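Pyridoxal 5'-phosphate synthase subunit PdxT (Thermus thermophilus, PDB 2YWD) probably hydrolyses glutamine to glutamate and ammonia, which is channelled to the partner subunit PdxS for the synthesis of pyridoxal 5'-phosphate. Local coordinates at residues F135-E149 with R153-K165. Sequence-based numbering, arbitrary orientation.
Sequences FIRAPVFRRLGEGVE and RLGDLPVLVRQGK
The ring of F141 meets 157-163 in two ways: its edge faces backbone carbonyls, with CD2 3.3 Å from P158 O and CE2 close to V159 O, while CE1 lies 3.9 Å from CG2 of V161, whose side chain comes from the opposite direction. With CG anti to the carbonyl carbon (chi1 -74°), the ring edge is placed against these two carbonyls. A water bridges F141 N and P158 O, accepting from the former and donating to the latter. Replacing F141 by alanine is likely to open a gap beside V161 CG2 and leave the P158 and V159 carbonyls without their aromatic neighbour. L144 CD1 reaches P158 CB and V161 CG1, 3.8 Å from the latter. The contact packs strand 140-144, on the edge of a three-stranded sheet, against the central mixed sheet of this class I glutamine amidotransferase fold. E149 and R162 form an antiparallel hydrogen-bonded pair, E149 N to R162 O and R162 N to E149 O both 2.8 Å, each donor in the carbonyl plane. V148 CG1 rests 3.8 Å from V161 CB. At the other end, F135, stacked on F119, turns its ring edge to V159 CG1, 4.0 Å from CE1, near the predicted charge-relay H172.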
loop_
_atom_site.group_PDB
_atom_site.type_symbol
_atom_site.label_atom_id
_atom_site.label_comp_id
_atom_site.label_asym_id
_atom_site.label_seq_id
_atom_site.Cartn_x
_atom_site.Cartn_y
_atom_site.Cartn_z
ATOM N N PHE A 135 12.859 1.368 -4.736
ATOM C CA PHE A 135 12.406 0.013 -5.046
ATOM C C PHE A 135 13.310 -1.069 -4.432
ATOM O O PHE A 135 14.532 -1.032 -4.584
ATOM C CB PHE A 135 12.364 -0.181 -6.569
ATOM C CG PHE A 135 11.407 0.740 -7.287
ATOM C CD1 PHE A 135 10.162 0.278 -7.711
ATOM C CD2 PHE A 135 11.766 2.058 -7.571
ATOM C CE1 PHE A 135 9.288 1.114 -8.412
ATOM C CE2 PHE A 135 10.898 2.904 -8.270
ATOM C CZ PHE A 135 9.656 2.429 -8.693
ATOM N N ILE A 136 12.698 -2.033 -3.748
ATOM C CA ILE A 136 13.433 -3.139 -3.125
ATOM C C ILE A 136 12.667 -4.442 -3.377
ATOM O O ILE A 136 11.586 -4.642 -2.829
ATOM C CB ILE A 136 13.582 -2.905 -1.602
ATOM C CG1 ILE A 136 14.394 -1.625 -1.359
ATOM C CG2 ILE A 136 14.260 -4.101 -0.950
ATOM C CD1 ILE A 136 14.498 -1.219 0.103
ATOM N N ARG A 137 13.228 -5.324 -4.204
ATOM C CA ARG A 137 12.566 -6.588 -4.550
ATOM C C ARG A 137 11.138 -6.251 -4.977
ATOM O O ARG A 137 10.197 -6.998 -4.721
ATOM C CB ARG A 137 12.535 -7.532 -3.342
ATOM C CG ARG A 137 13.900 -8.044 -2.900
ATOM C CD ARG A 137 13.757 -9.153 -1.866
ATOM N NE ARG A 137 12.994 -8.706 -0.706
ATOM C CZ ARG A 137 13.494 -7.972 0.284
ATOM N NH1 ARG A 137 14.770 -7.607 0.268
ATOM N NH2 ARG A 137 12.712 -7.590 1.284
ATOM N N ALA A 138 11.001 -5.116 -5.651
ATOM C CA ALA A 138 9.703 -4.606 -6.068
ATOM C C ALA A 138 8.786 -5.518 -6.876
ATOM O O ALA A 138 9.225 -6.229 -7.780
ATOM C CB ALA A 138 9.898 -3.294 -6.816
ATOM N N PRO A 139 7.486 -5.511 -6.543
ATOM C CA PRO A 139 6.519 -6.333 -7.268
ATOM C C PRO A 139 6.173 -5.567 -8.544
ATOM O O PRO A 139 6.477 -4.375 -8.664
ATOM C CB PRO A 139 5.342 -6.408 -6.303
ATOM C CG PRO A 139 5.371 -5.052 -5.661
ATOM C CD PRO A 139 6.855 -4.870 -5.373
ATOM N N VAL A 140 5.537 -6.241 -9.488
ATOM C CA VAL A 140 5.165 -5.607 -10.740
ATOM C C VAL A 140 3.661 -5.675 -10.959
ATOM O O VAL A 140 3.036 -6.710 -10.730
ATOM C CB VAL A 140 5.894 -6.289 -11.924
ATOM C CG1 VAL A 140 5.381 -5.746 -13.263
ATOM C CG2 VAL A 140 7.400 -6.058 -11.797
ATOM N N PHE A 141 3.080 -4.555 -11.372
ATOM C CA PHE A 141 1.654 -4.501 -11.665
ATOM C C PHE A 141 1.536 -5.015 -13.100
ATOM O O PHE A 141 1.818 -4.280 -14.044
ATOM C CB PHE A 141 1.151 -3.058 -11.589
ATOM C CG PHE A 141 1.029 -2.525 -10.188
ATOM C CD1 PHE A 141 0.002 -2.956 -9.354
ATOM C CD2 PHE A 141 1.925 -1.572 -9.711
ATOM C CE1 PHE A 141 -0.136 -2.445 -8.062
ATOM C CE2 PHE A 141 1.798 -1.052 -8.420
ATOM C CZ PHE A 141 0.765 -1.490 -7.596
ATOM N N ARG A 142 1.125 -6.271 -13.262
ATOM C CA ARG A 142 1.012 -6.864 -14.593
ATOM C C ARG A 142 -0.212 -6.413 -15.388
ATOM O O ARG A 142 -0.100 -6.086 -16.576
ATOM C CB ARG A 142 1.039 -8.392 -14.491
ATOM C CG ARG A 142 2.386 -8.963 -14.034
ATOM C CD ARG A 142 3.499 -8.637 -15.029
ATOM N NE ARG A 142 4.721 -9.386 -14.740
ATOM C CZ ARG A 142 5.845 -9.294 -15.444
ATOM N NH1 ARG A 142 5.915 -8.476 -16.491
ATOM N NH2 ARG A 142 6.900 -10.026 -15.104
ATOM N N ARG A 143 -1.377 -6.408 -14.751
ATOM C CA ARG A 143 -2.600 -5.969 -15.422
ATOM C C ARG A 143 -3.435 -5.144 -14.462
ATOM O O ARG A 143 -3.398 -5.371 -13.252
ATOM C CB ARG A 143 -3.428 -7.160 -15.907
ATOM C CG ARG A 143 -2.673 -8.128 -16.800
ATOM C CD ARG A 143 -3.628 -8.936 -17.666
ATOM N NE ARG A 143 -4.697 -9.559 -16.893
ATOM C CZ ARG A 143 -5.670 -10.293 -17.426
ATOM N NH1 ARG A 143 -5.705 -10.498 -18.737
ATOM N NH2 ARG A 143 -6.611 -10.820 -16.653
ATOM N N LEU A 144 -4.189 -4.192 -15.004
ATOM C CA LEU A 144 -5.037 -3.328 -14.191
ATOM C C LEU A 144 -6.459 -3.290 -14.738
ATOM O O LEU A 144 -6.663 -3.256 -15.950
ATOM C CB LEU A 144 -4.468 -1.906 -14.167
ATOM C CG LEU A 144 -3.032 -1.754 -13.656
ATOM C CD1 LEU A 144 -2.606 -0.294 -13.752
ATOM C CD2 LEU A 144 -2.942 -2.244 -12.216
ATOM N N GLY A 145 -7.438 -3.294 -13.837
ATOM C CA GLY A 145 -8.827 -3.243 -14.256
ATOM C C GLY A 145 -9.159 -1.882 -14.842
ATOM O O GLY A 145 -8.408 -0.922 -14.661
ATOM N N GLU A 146 -10.289 -1.795 -15.536
ATOM C CA GLU A 146 -10.713 -0.550 -16.170
ATOM C C GLU A 146 -10.935 0.611 -15.198
ATOM O O GLU A 146 -10.715 1.771 -15.549
ATOM C CB GLU A 146 -11.990 -0.799 -16.985
ATOM C CG GLU A 146 -12.481 0.406 -17.765
ATOM C CD GLU A 146 -13.619 0.062 -18.709
ATOM O OE1 GLU A 146 -13.390 -0.728 -19.653
ATOM O OE2 GLU A 146 -14.741 0.577 -18.505
ATOM N N GLY A 147 -11.367 0.304 -13.980
ATOM C CA GLY A 147 -11.606 1.360 -13.008
ATOM C C GLY A 147 -10.381 1.787 -12.213
ATOM O O GLY A 147 -10.505 2.487 -11.204
ATOM N N VAL A 148 -9.197 1.379 -12.663
ATOM C CA VAL A 148 -7.962 1.724 -11.963
ATOM C C VAL A 148 -7.199 2.844 -12.659
ATOM O O VAL A 148 -6.979 2.808 -13.870
ATOM C CB VAL A 148 -7.038 0.498 -11.832
ATOM C CG1 VAL A 148 -5.791 0.866 -11.034
ATOM C CG2 VAL A 148 -7.784 -0.638 -11.146
ATOM N N GLU A 149 -6.798 3.843 -11.882
ATOM C CA GLU A 149 -6.067 4.982 -12.415
ATOM C C GLU A 149 -4.563 4.854 -12.166
ATOM O O GLU A 149 -4.137 4.484 -11.073
ATOM C CB GLU A 149 -6.607 6.266 -11.774
ATOM C CG GLU A 149 -5.844 7.530 -12.116
ATOM C CD GLU A 149 -6.537 8.776 -11.589
ATOM O OE1 GLU A 149 -6.980 8.763 -10.419
ATOM O OE2 GLU A 149 -6.631 9.770 -12.344
ATOM N N ARG A 153 4.390 6.125 -13.438
ATOM C CA ARG A 153 4.994 5.024 -14.178
ATOM C C ARG A 153 6.510 5.114 -14.178
ATOM O O ARG A 153 7.078 6.199 -14.058
ATOM C CB ARG A 153 4.544 5.047 -15.646
ATOM C CG ARG A 153 3.054 4.926 -15.889
ATOM C CD ARG A 153 2.728 5.238 -17.355
ATOM N NE ARG A 153 1.287 5.269 -17.603
ATOM C CZ ARG A 153 0.560 4.228 -17.992
ATOM N NH1 ARG A 153 1.128 3.040 -18.192
ATOM N NH2 ARG A 153 -0.746 4.374 -18.176
ATOM N N LEU A 154 7.159 3.962 -14.303
ATOM C CA LEU A 154 8.610 3.914 -14.429
ATOM C C LEU A 154 8.682 3.559 -15.905
ATOM O O LEU A 154 8.470 2.411 -16.278
ATOM C CB LEU A 154 9.214 2.794 -13.582
ATOM C CG LEU A 154 10.710 2.578 -13.821
ATOM C CD1 LEU A 154 11.451 3.912 -13.757
ATOM C CD2 LEU A 154 11.251 1.610 -12.781
ATOM N N GLY A 155 8.964 4.550 -16.743
ATOM C CA GLY A 155 8.968 4.308 -18.172
ATOM C C GLY A 155 7.487 4.277 -18.508
ATOM O O GLY A 155 6.800 5.287 -18.372
ATOM N N ASP A 156 6.982 3.120 -18.921
ATOM C CA ASP A 156 5.562 2.992 -19.229
ATOM C C ASP A 156 4.902 2.058 -18.211
ATOM O O ASP A 156 3.689 1.858 -18.231
ATOM C CB ASP A 156 5.372 2.438 -20.646
ATOM C CG ASP A 156 6.004 3.323 -21.702
ATOM O OD1 ASP A 156 5.704 4.536 -21.718
ATOM O OD2 ASP A 156 6.801 2.811 -22.513
ATOM N N LEU A 157 5.710 1.495 -17.313
ATOM C CA LEU A 157 5.200 0.565 -16.308
ATOM C C LEU A 157 4.564 1.257 -15.104
ATOM O O LEU A 157 5.202 2.062 -14.432
ATOM C CB LEU A 157 6.327 -0.356 -15.821
ATOM C CG LEU A 157 5.962 -1.405 -14.768
ATOM C CD1 LEU A 157 4.965 -2.419 -15.348
ATOM C CD2 LEU A 157 7.232 -2.112 -14.302
ATOM N N PRO A 158 3.290 0.949 -14.824
ATOM C CA PRO A 158 2.581 1.545 -13.688
ATOM C C PRO A 158 3.259 1.151 -12.375
ATOM O O PRO A 158 3.556 -0.026 -12.169
ATOM C CB PRO A 158 1.184 0.934 -13.791
ATOM C CG PRO A 158 1.027 0.685 -15.255
ATOM C CD PRO A 158 2.375 0.112 -15.624
ATOM N N VAL A 159 3.505 2.128 -11.503
ATOM C CA VAL A 159 4.127 1.863 -10.206
ATOM C C VAL A 159 3.334 2.471 -9.049
ATOM O O VAL A 159 3.591 2.166 -7.887
ATOM C CB VAL A 159 5.588 2.369 -10.150
ATOM C CG1 VAL A 159 6.435 1.587 -11.152
ATOM C CG2 VAL A 159 5.647 3.857 -10.439
ATOM N N LEU A 160 2.386 3.344 -9.374
ATOM C CA LEU A 160 1.513 3.958 -8.370
ATOM C C LEU A 160 0.126 3.966 -8.997
ATOM O O LEU A 160 -0.081 4.581 -10.041
ATOM C CB LEU A 160 1.934 5.393 -8.038
ATOM C CG LEU A 160 1.026 6.085 -7.004
ATOM C CD1 LEU A 160 1.112 5.338 -5.673
ATOM C CD2 LEU A 160 1.441 7.541 -6.810
ATOM N N VAL A 161 -0.817 3.267 -8.370
ATOM C CA VAL A 161 -2.164 3.192 -8.912
ATOM C C VAL A 161 -3.217 3.504 -7.862
ATOM O O VAL A 161 -2.986 3.337 -6.666
ATOM C CB VAL A 161 -2.452 1.796 -9.499
ATOM C CG1 VAL A 161 -1.428 1.461 -10.575
ATOM C CG2 VAL A 161 -2.423 0.749 -8.393
ATOM N N ARG A 162 -4.378 3.949 -8.324
ATOM C CA ARG A 162 -5.470 4.296 -7.427
ATOM C C ARG A 162 -6.816 3.785 -7.928
ATOM O O ARG A 162 -7.106 3.820 -9.122
ATOM C CB ARG A 162 -5.536 5.816 -7.248
ATOM C CG ARG A 162 -6.741 6.298 -6.449
ATOM C CD ARG A 162 -6.740 7.811 -6.261
ATOM N NE ARG A 162 -7.946 8.261 -5.567
ATOM C CZ ARG A 162 -8.194 9.519 -5.207
ATOM N NH1 ARG A 162 -7.318 10.482 -5.468
ATOM N NH2 ARG A 162 -9.328 9.816 -4.587
ATOM N N GLN A 163 -7.620 3.295 -6.994
ATOM C CA GLN A 163 -8.954 2.801 -7.286
ATOM C C GLN A 163 -9.825 3.321 -6.157
ATOM O O GLN A 163 -9.896 2.712 -5.089
ATOM C CB GLN A 163 -8.973 1.274 -7.298
ATOM C CG GLN A 163 -10.360 0.679 -7.444
ATOM C CD GLN A 163 -10.355 -0.830 -7.313
ATOM O OE1 GLN A 163 -9.850 -1.541 -8.183
ATOM N NE2 GLN A 163 -10.910 -1.327 -6.214
ATOM N N GLY A 164 -10.472 4.459 -6.388
ATOM C CA GLY A 164 -11.313 5.039 -5.356
ATOM C C GLY A 164 -10.458 5.473 -4.180
ATOM O O GLY A 164 -9.539 6.276 -4.340
ATOM N N LYS A 165 -10.743 4.931 -3.001
ATOM C CA LYS A 165 -9.978 5.280 -1.811
ATOM C C LYS A 165 -8.884 4.266 -1.495
ATOM O O LYS A 165 -8.396 4.195 -0.369
ATOM C CB LYS A 165 -10.919 5.447 -0.616
ATOM C CG LYS A 165 -11.715 6.744 -0.675
ATOM C CD LYS A 165 -12.633 6.897 0.523
ATOM C CE LYS A 165 -13.211 8.307 0.597
ATOM N NZ LYS A 165 -13.921 8.694 -0.652
HETATM O O HOH W 1 4.726 -2.355 -11.960
#